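Long-range contact in beta-galactosidase (Bacteroides thetaiotaomicron, PDB 5MUJ), which probably hydrolyses glycosidic linkages, arabinofuranosidic ones among them, in chain B of the plant pectin rhamnogalacturonan II: residues L203-S208 with M224-G229. Sequence-based numbering, arbitrary orientation.
Sequences LTQYKS and MFYNAG. With 8PK (4-O-[(1R)-1-hydroxyethyl]-2-O-methyl-alpha-L-fucopyranose), chain B.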
ATOM      1  N   LEU A 203      -7.547   9.120 -14.700  1.00 17.14           N
ATOM      2  CA  LEU A 203      -6.969   8.064 -15.529  1.00 15.72           C
ATOM      3  C   LEU A 203      -7.247   6.649 -14.975  1.00 15.52           C
ATOM      4  O   LEU A 203      -7.630   5.735 -15.700  1.00 18.25           O
ATOM      5  CB  LEU A 203      -5.465   8.292 -15.714  1.00 13.72           C
ATOM      6  CG  LEU A 203      -5.145   9.617 -16.434  1.00 15.86           C
ATOM      7  CD1 LEU A 203      -3.647   9.930 -16.494  1.00 15.01           C
ATOM      8  CD2 LEU A 203      -5.745   9.630 -17.844  1.00 15.46           C
ATOM      9  N   THR A 204      -7.062   6.498 -13.674  1.00 14.14           N
ATOM     10  CA  THR A 204      -7.231   5.201 -13.003  1.00 14.26           C
ATOM     11  C   THR A 204      -6.986   5.452 -11.535  1.00 13.73           C
ATOM     12  O   THR A 204      -6.278   6.377 -11.159  1.00 16.85           O
ATOM     13  CB  THR A 204      -6.286   4.111 -13.564  1.00 15.82           C
ATOM     14  OG1 THR A 204      -6.361   2.941 -12.744  1.00 18.02           O
ATOM     15  CG2 THR A 204      -4.840   4.603 -13.618  1.00 18.89           C
ATOM     16  N   GLN A 205      -7.598   4.628 -10.710  1.00 14.97           N
ATOM     17  CA  GLN A 205      -7.320   4.616  -9.284  1.00 13.65           C
ATOM     18  C   GLN A 205      -6.342   3.496  -9.001  1.00 14.90           C
ATOM     19  O   GLN A 205      -6.210   2.549  -9.781  1.00 20.32           O
ATOM     20  CB  GLN A 205      -8.626   4.577  -8.470  1.00 14.27           C
ATOM     21  CG  GLN A 205      -9.383   5.928  -8.740  1.00 14.79           C
ATOM     22  CD  GLN A 205     -10.887   5.912  -8.635  1.00 16.87           C
ATOM     23  OE1 GLN A 205     -11.526   6.999  -8.591  1.00 22.17           O
ATOM     24  NE2 GLN A 205     -11.476   4.760  -8.734  1.00 16.80           N
ATOM     25  N   TYR A 206      -5.577   3.678  -7.946  1.00 12.83           N
ATOM     26  CA  TYR A 206      -4.628   2.644  -7.547  1.00 11.15           C
ATOM     27  C   TYR A 206      -4.873   2.253  -6.049  1.00 12.10           C
ATOM     28  O   TYR A 206      -6.043   2.027  -5.669  1.00 14.71           O
ATOM     29  CB  TYR A 206      -3.211   3.063  -7.828  1.00 12.42           C
ATOM     30  CG  TYR A 206      -2.848   3.225  -9.276  1.00 11.73           C
ATOM     31  CD1 TYR A 206      -2.600   2.118 -10.073  1.00 11.08           C
ATOM     32  CD2 TYR A 206      -2.723   4.487  -9.862  1.00 12.69           C
ATOM     33  CE1 TYR A 206      -2.211   2.222 -11.384  1.00 13.13           C
ATOM     34  CE2 TYR A 206      -2.369   4.603 -11.194  1.00 13.18           C
ATOM     35  CZ  TYR A 206      -2.125   3.492 -11.955  1.00 15.23           C
ATOM     36  OH  TYR A 206      -1.726   3.644 -13.263  1.00 17.78           O
ATOM     37  N   LYS A 207      -3.824   2.157  -5.215  1.00 11.24           N
ATOM     38  CA  LYS A 207      -4.012   1.679  -3.806  1.00 10.42           C
ATOM     39  C   LYS A 207      -4.893   2.646  -3.019  1.00 11.04           C
ATOM     40  O   LYS A 207      -4.895   3.860  -3.353  1.00 12.63           O
ATOM     41  CB  LYS A 207      -2.658   1.468  -3.082  1.00 12.37           C
ATOM     42  CG  LYS A 207      -2.785   1.295  -1.584  1.00 12.50           C
ATOM     43  CD  LYS A 207      -1.584   0.655  -0.879  1.00 14.91           C
ATOM     44  CE  LYS A 207      -1.826   0.544   0.621  1.00 15.04           C
ATOM     45  NZ  LYS A 207      -0.697  -0.177   1.292  1.00 15.02           N
ATOM     46  N   SER A 208      -5.706   2.123  -2.100  1.00 10.12           N
ATOM     47  CA  SER A 208      -6.482   2.857  -1.114  1.00  9.23           C
ATOM     48  C   SER A 208      -6.327   2.220   0.260  1.00 10.52           C
ATOM     49  O   SER A 208      -6.011   1.034   0.359  1.00 14.04           O
ATOM     50  CB  SER A 208      -7.974   2.802  -1.479  1.00  9.42           C
ATOM     51  OG  SER A 208      -8.411   1.436  -1.476  1.00 11.32           O
HETATM   52  N   MSE A 224     -10.412   7.804   3.711  1.00 12.40           N
HETATM   53  CA  MSE A 224      -9.678   7.052   2.753  1.00 10.65           C
HETATM   54  C   MSE A 224      -8.546   7.827   2.164  1.00 11.17           C
HETATM   55  O   MSE A 224      -8.745   8.925   1.728  1.00 14.93           O
HETATM   56  CB  MSE A 224     -10.620   6.577   1.657  1.00 30.00           C
HETATM   57  CG  MSE A 224      -9.812   5.839   0.655  1.00 30.00           C
HETATM   58 SE   MSE A 224     -10.843   5.436  -1.003  1.00 30.00          SE
HETATM   59  CE  MSE A 224     -12.373   4.420  -0.301  1.00 30.00           C
ATOM     60  N   PHE A 225      -7.331   7.271   2.186  1.00 13.00           N
ATOM     61  CA  PHE A 225      -6.178   7.812   1.577  1.00 11.62           C
ATOM     62  C   PHE A 225      -5.930   6.905   0.361  1.00 12.75           C
ATOM     63  O   PHE A 225      -5.884   5.739   0.420  1.00 14.56           O
ATOM     64  CB  PHE A 225      -4.890   7.903   2.476  1.00 12.27           C
ATOM     65  CG  PHE A 225      -4.817   9.121   3.330  1.00 11.57           C
ATOM     66  CD1 PHE A 225      -5.605   9.239   4.417  1.00 10.22           C
ATOM     67  CD2 PHE A 225      -4.003  10.208   3.002  1.00 13.57           C
ATOM     68  CE1 PHE A 225      -5.576  10.337   5.183  1.00 10.20           C
ATOM     69  CE2 PHE A 225      -3.998  11.349   3.795  1.00 11.18           C
ATOM     70  CZ  PHE A 225      -4.753  11.384   4.916  1.00  9.98           C
ATOM     71  N   TYR A 226      -5.899   7.505  -0.818  1.00 12.32           N
ATOM     72  CA  TYR A 226      -5.694   6.736  -2.052  1.00 13.29           C
ATOM     73  C   TYR A 226      -4.896   7.489  -3.091  1.00 12.02           C
ATOM     74  O   TYR A 226      -4.868   8.729  -3.091  1.00 13.87           O
ATOM     75  CB  TYR A 226      -7.017   6.238  -2.672  1.00 11.63           C
ATOM     76  CG  TYR A 226      -7.975   7.256  -3.285  1.00 12.42           C
ATOM     77  CD1 TYR A 226      -8.660   8.171  -2.487  1.00 11.72           C
ATOM     78  CD2 TYR A 226      -8.255   7.205  -4.642  1.00 12.44           C
ATOM     79  CE1 TYR A 226      -9.601   9.038  -3.048  1.00 12.87           C
ATOM     80  CE2 TYR A 226      -9.149   8.106  -5.218  1.00 13.79           C
ATOM     81  CZ  TYR A 226      -9.817   9.000  -4.391  1.00 13.16           C
ATOM     82  OH  TYR A 226     -10.764   9.887  -4.898  1.00 13.02           O
ATOM     83  N   ASN A 227      -4.190   6.752  -3.936  1.00 11.61           N
ATOM     84  CA  ASN A 227      -3.435   7.353  -5.034  1.00 12.63           C
ATOM     85  C   ASN A 227      -4.075   6.981  -6.373  1.00 12.02           C
ATOM     86  O   ASN A 227      -4.815   6.019  -6.508  1.00 13.76           O
ATOM     87  CB  ASN A 227      -1.896   7.097  -4.967  1.00 12.64           C
ATOM     88  CG  ASN A 227      -1.523   5.627  -4.938  1.00 13.85           C
ATOM     89  OD1 ASN A 227      -1.713   4.955  -3.912  1.00 16.16           O
ATOM     90  ND2 ASN A 227      -0.886   5.152  -6.017  1.00 12.77           N
ATOM     91  N   ALA A 228      -3.911   7.881  -7.341  1.00 12.63           N
ATOM     92  CA  ALA A 228      -4.594   7.771  -8.620  1.00 13.58           C
ATOM     93  C   ALA A 228      -3.783   8.560  -9.626  1.00 12.02           C
ATOM     94  O   ALA A 228      -2.973   9.353  -9.227  1.00 13.54           O
ATOM     95  CB  ALA A 228      -5.999   8.348  -8.504  1.00 12.07           C
ATOM     96  N   GLY A 229      -4.006   8.290 -10.919  1.00 13.10           N
ATOM     97  CA  GLY A 229      -3.322   8.961 -12.015  1.00 13.09           C
ATOM     98  C   GLY A 229      -4.210  10.041 -12.641  1.00 13.87           C
ATOM     99  O   GLY A 229      -5.381   9.856 -12.781  1.00 14.31           O
TER
HETATM  100  O9  8PK B   8      -4.055   4.252 -19.220  1.00 31.44           O
HETATM  101  C8  8PK B   8      -3.966   4.397 -17.808  1.00 27.43           C
HETATM  102  C10 8PK B   8      -5.123   3.696 -17.131  1.00 28.46           C
HETATM  103  O4  8PK B   8      -2.706   3.890 -17.342  1.00 27.62           O
HETATM  104  C4  8PK B   8      -1.578   4.470 -18.003  1.00 26.30           C
HETATM  105  C5  8PK B   8      -0.448   3.461 -18.022  1.00 25.75           C
HETATM  106  C6  8PK B   8      -0.870   2.152 -18.699  1.00 29.69           C
HETATM  107  O5  8PK B   8      -0.004   3.201 -16.671  1.00 24.10           O
HETATM  108  C3  8PK B   8      -1.137   5.761 -17.320  1.00 27.70           C
HETATM  109  O3  8PK B   8      -2.173   6.749 -17.281  1.00 28.67           O
HETATM  110  C2  8PK B   8      -0.717   5.436 -15.906  1.00 27.18           C
HETATM  111  O2  8PK B   8      -0.270   6.652 -15.290  1.00 30.36           O
HETATM  112  C7  8PK B   8      -1.146   7.149 -14.268  1.00 30.05           C
HETATM  113  C1  8PK B   8       0.376   4.366 -15.917  1.00 24.79           C
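Four backbone hydrogen bonds tie L203-S208 to M224-G229 as an antiparallel β-hairpin: L203 N to G229 O, G229 N to T204 O (3.0 Å), Y206 N to N227 O and N227 N to K207 O. Between the non-hydrogen-bonded pairs Q205-A228 and S208-Y226 the register slips by one, a β-bulge within which Y206 CB points toward the partner strand. At its S208-Y226 side, S208 CA makes a CH···O contact with F225 O, and Y226 CA a more bent one with K207 O.

On one face Q205 CG meets the Y226 ring edge at CE2, and S208 CB lies 3.9 Å from M224 SE. Y226 OH is hydrogen-bonded to E201 OE1, S208 OG to T149 OG1 and N227 OD1 to D273 N. N227 CG sits between backbone N and carbonyl carbon (chi1 57°), facing K207 O, with ND2 3.6 Å from Y206 CB.

The Y206 ring runs edge-on past A228 CA and G229 N, carrying OH to 3.3 Å from 8PK C2. An alanine at Y206 would probably open a gap beside G229 and deprive the sugar of this contact. T204 CG2 and L203 O lie against 8PK C10; C7 settles by side-chain-less G229. L203, T204, Y206 and G229 thus wall part of the glycan pocket, mainly through van der Waals contact.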